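Local coordinates for protein tissue factor pathway inhibitor 2 (Homo sapiens, PDB 1ZR0) that inhibits trypsin, plasmin and factor VIIa/tissue factor through Kunitz-type inhibitory domains, the first of which is described here, at residues Cys9-Asp14 with Glu43-Asn48. Residues are numbered along the deposited sequence; the frame is centred on the assembly and turned at random.
Sequences CLLPLD and EGNANN
Two asparagine side chains, Asn45 and Asn47, reach from the loop between strand 33-39 and helix 52-58 to the backbone of residues 9-14, the loop that precedes strand 22-28, so that two irregular loops are joined by amide-to-carbonyl hydrogen bonds and bridging water. Asn45 ND2 donates to Pro12 O at 2.8 Å; the bond is nearly straight (166°), arrives almost along the C=O axis and lies in the plane of the amide. With CG of Asn45 between the backbone N and the carbonyl carbon (chi1 69°), OD1 can accept from Asn47 N at 2.9 Å, closing an Asx turn, while ND2 points to Pro12 O. Asn45 thus ties its own loop together while gripping the facing one, and an alanine here would probably leave Pro12 O without this donor and the turn without its side-chain acceptor. Asn47, its CG anti to the backbone N (chi1 -165°), sends ND2 to Leu11 O at 2.9 Å. The Leu11 and Asn45 side chains run alongside each other in opposite senses, with Leu11 CD1 3.9 Å from Asn45 CG and also against Ala46. Further along, the carboxylate of Asp14 lies by Gly44, with OD2 3.6 Å from Gly44 CA, and its OD1 accepts from Gly16 N. One water joins Asp14 N to Asn45 OD1 and Asn47 O, a second joins Asp14 O to Asn45 N and Asn48 ND2, and two more link Asp14 OD2 to Gly44 N and to Asn45 ND2. Asn47 OD1 accepts from Tyr27 N, so one side chain ties both loops of this water-bridged junction to strand 22-28, and the Cys9-Cys59 disulfide fixes the start of the 9-14 loop just after helix 52-58, as in the small disulfide-braced Kunitz (BPTI) fold.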
ATOM      1  N   CYS B   9       3.336  14.344 -22.691  1.00 28.74           N
ATOM      2  CA  CYS B   9       4.518  13.515 -22.908  1.00 28.25           C
ATOM      3  C   CYS B   9       5.756  14.144 -22.204  1.00 28.43           C
ATOM      4  O   CYS B   9       6.638  13.443 -21.865  1.00 29.12           O
ATOM      5  CB  CYS B   9       4.754  13.306 -24.386  1.00 30.06           C
ATOM      6  SG  CYS B   9       3.290  12.326 -25.036  1.00 35.19           S
ATOM      7  N   LEU B  10       5.768  15.470 -22.063  1.00 27.03           N
ATOM      8  CA  LEU B  10       6.947  16.183 -21.573  1.00 28.70           C
ATOM      9  C   LEU B  10       6.889  16.424 -20.095  1.00 28.94           C
ATOM     10  O   LEU B  10       7.803  17.117 -19.512  1.00 32.72           O
ATOM     11  CB  LEU B  10       7.152  17.508 -22.346  1.00 28.66           C
ATOM     12  CG  LEU B  10       7.528  17.280 -23.844  1.00 29.15           C
ATOM     13  CD1 LEU B  10       7.836  18.603 -24.579  1.00 29.56           C
ATOM     14  CD2 LEU B  10       8.616  16.343 -24.042  1.00 31.18           C
ATOM     15  N   LEU B  11       5.916  15.863 -19.437  1.00 28.81           N
ATOM     16  CA  LEU B  11       5.792  16.042 -17.971  1.00 30.79           C
ATOM     17  C   LEU B  11       6.740  15.058 -17.283  1.00 30.23           C
ATOM     18  O   LEU B  11       7.053  14.046 -17.797  1.00 29.11           O
ATOM     19  CB  LEU B  11       4.365  15.823 -17.495  1.00 30.85           C
ATOM     20  CG  LEU B  11       3.108  16.646 -17.818  1.00 33.76           C
ATOM     21  CD1 LEU B  11       1.806  15.846 -17.705  1.00 32.29           C
ATOM     22  CD2 LEU B  11       3.005  17.946 -16.995  1.00 40.45           C
ATOM     23  N   PRO B  12       7.267  15.432 -16.114  1.00 34.03           N
ATOM     24  CA  PRO B  12       8.167  14.524 -15.399  1.00 34.63           C
ATOM     25  C   PRO B  12       7.313  13.469 -14.783  1.00 32.77           C
ATOM     26  O   PRO B  12       6.141  13.695 -14.521  1.00 33.74           O
ATOM     27  CB  PRO B  12       8.791  15.405 -14.288  1.00 35.17           C
ATOM     28  CG  PRO B  12       7.762  16.378 -13.955  1.00 34.68           C
ATOM     29  CD  PRO B  12       6.962  16.641 -15.350  1.00 36.66           C
ATOM     30  N   LEU B  13       7.897  12.321 -14.635  1.00 34.02           N
ATOM     31  CA  LEU B  13       7.340  11.276 -13.886  1.00 33.00           C
ATOM     32  C   LEU B  13       6.869  11.825 -12.535  1.00 29.61           C
ATOM     33  O   LEU B  13       7.632  12.524 -11.831  1.00 29.26           O
ATOM     34  CB  LEU B  13       8.546  10.364 -13.651  1.00 34.79           C
ATOM     35  CG  LEU B  13       8.461   8.978 -13.383  1.00 37.01           C
ATOM     36  CD1 LEU B  13       7.474   8.589 -14.456  1.00 40.89           C
ATOM     37  CD2 LEU B  13       9.868   8.425 -13.515  1.00 37.24           C
ATOM     38  N   ASP B  14       5.710  11.331 -12.093  1.00 29.41           N
ATOM     39  CA  ASP B  14       5.164  11.594 -10.774  1.00 27.94           C
ATOM     40  C   ASP B  14       4.597  10.331 -10.158  1.00 25.70           C
ATOM     41  O   ASP B  14       3.617   9.779 -10.637  1.00 26.19           O
ATOM     42  CB  ASP B  14       4.036  12.667 -10.870  1.00 29.40           C
ATOM     43  CG  ASP B  14       3.560  13.181  -9.521  1.00 34.77           C
ATOM     44  OD1 ASP B  14       3.901  12.580  -8.509  1.00 35.11           O
ATOM     45  OD2 ASP B  14       2.825  14.192  -9.327  1.00 40.12           O
ATOM     46  N   GLU B  43      -3.401   9.916  -8.021  1.00 26.94           N
ATOM     47  CA  GLU B  43      -2.946  11.229  -8.405  1.00 27.19           C
ATOM     48  C   GLU B  43      -1.821  11.086  -9.436  1.00 26.42           C
ATOM     49  O   GLU B  43      -1.955  10.336 -10.383  1.00 26.22           O
ATOM     50  CB  GLU B  43      -2.538  12.080  -7.216  1.00 30.23           C
ATOM     51  CG  GLU B  43      -3.551  12.115  -6.117  1.00 35.67           C
ATOM     52  CD  GLU B  43      -3.265  13.092  -4.974  1.00 46.63           C
ATOM     53  OE1 GLU B  43      -2.279  13.895  -5.003  1.00 46.89           O
ATOM     54  OE2 GLU B  43      -4.071  13.029  -3.992  1.00 51.39           O
ATOM     55  N   GLY B  44      -0.734  11.802  -9.267  1.00 26.17           N
ATOM     56  CA  GLY B  44       0.281  11.901 -10.313  1.00 25.84           C
ATOM     57  C   GLY B  44      -0.134  12.809 -11.444  1.00 28.22           C
ATOM     58  O   GLY B  44      -0.806  13.853 -11.193  1.00 27.25           O
ATOM     59  N   ASN B  45       0.311  12.462 -12.641  1.00 27.74           N
ATOM     60  CA  ASN B  45      -0.030  13.225 -13.826  1.00 27.74           C
ATOM     61  C   ASN B  45      -0.344  12.393 -15.022  1.00 28.21           C
ATOM     62  O   ASN B  45      -0.385  11.138 -14.970  1.00 23.81           O
ATOM     63  CB  ASN B  45       1.097  14.264 -14.062  1.00 28.06           C
ATOM     64  CG  ASN B  45       2.343  13.683 -14.457  1.00 22.60           C
ATOM     65  OD1 ASN B  45       2.403  12.714 -15.253  1.00 23.77           O
ATOM     66  ND2 ASN B  45       3.430  14.302 -14.015  1.00 27.46           N
ATOM     67  N   ALA B  46      -0.597  13.075 -16.158  1.00 26.14           N
ATOM     68  CA  ALA B  46      -0.986  12.329 -17.375  1.00 25.52           C
ATOM     69  C   ALA B  46       0.052  11.543 -18.123  1.00 24.09           C
ATOM     70  O   ALA B  46      -0.306  10.713 -18.954  1.00 23.02           O
ATOM     71  CB  ALA B  46      -1.660  13.292 -18.364  1.00 25.08           C
ATOM     72  N   ASN B  47       1.327  11.747 -17.780  1.00 24.06           N
ATOM     73  CA  ASN B  47       2.406  10.969 -18.352  1.00 23.38           C
ATOM     74  C   ASN B  47       2.553   9.621 -17.643  1.00 25.31           C
ATOM     75  O   ASN B  47       3.478   9.413 -16.895  1.00 20.53           O
ATOM     76  CB  ASN B  47       3.696  11.736 -18.374  1.00 23.85           C
ATOM     77  CG  ASN B  47       4.752  11.130 -19.256  1.00 20.27           C
ATOM     78  OD1 ASN B  47       4.525  10.210 -20.014  1.00 22.14           O
ATOM     79  ND2 ASN B  47       5.947  11.738 -19.219  1.00 23.42           N
ATOM     80  N   ASN B  48       1.572   8.777 -17.850  1.00 22.23           N
ATOM     81  CA  ASN B  48       1.297   7.617 -16.996  1.00 22.09           C
ATOM     82  C   ASN B  48       0.355   6.702 -17.792  1.00 22.95           C
ATOM     83  O   ASN B  48      -0.838   7.010 -18.008  1.00 21.49           O
ATOM     84  CB  ASN B  48       0.673   8.049 -15.675  1.00 22.82           C
ATOM     85  CG  ASN B  48       0.492   6.864 -14.731  1.00 24.07           C
ATOM     86  OD1 ASN B  48       0.405   5.722 -15.191  1.00 23.92           O
ATOM     87  ND2 ASN B  48       0.363   7.150 -13.458  1.00 23.02           N
TER
HETATM   88  O   HOH W   1       1.825   9.850 -12.710  1.00 21.19           O
HETATM   89  O   HOH W   2       3.847  10.610 -14.498  1.00 23.66           O
HETATM   90  O   HOH W   3       0.499  13.739  -7.476  1.00 34.82           O
HETATM   91  O   HOH W   4       2.611  15.859 -11.312  1.00 54.51           O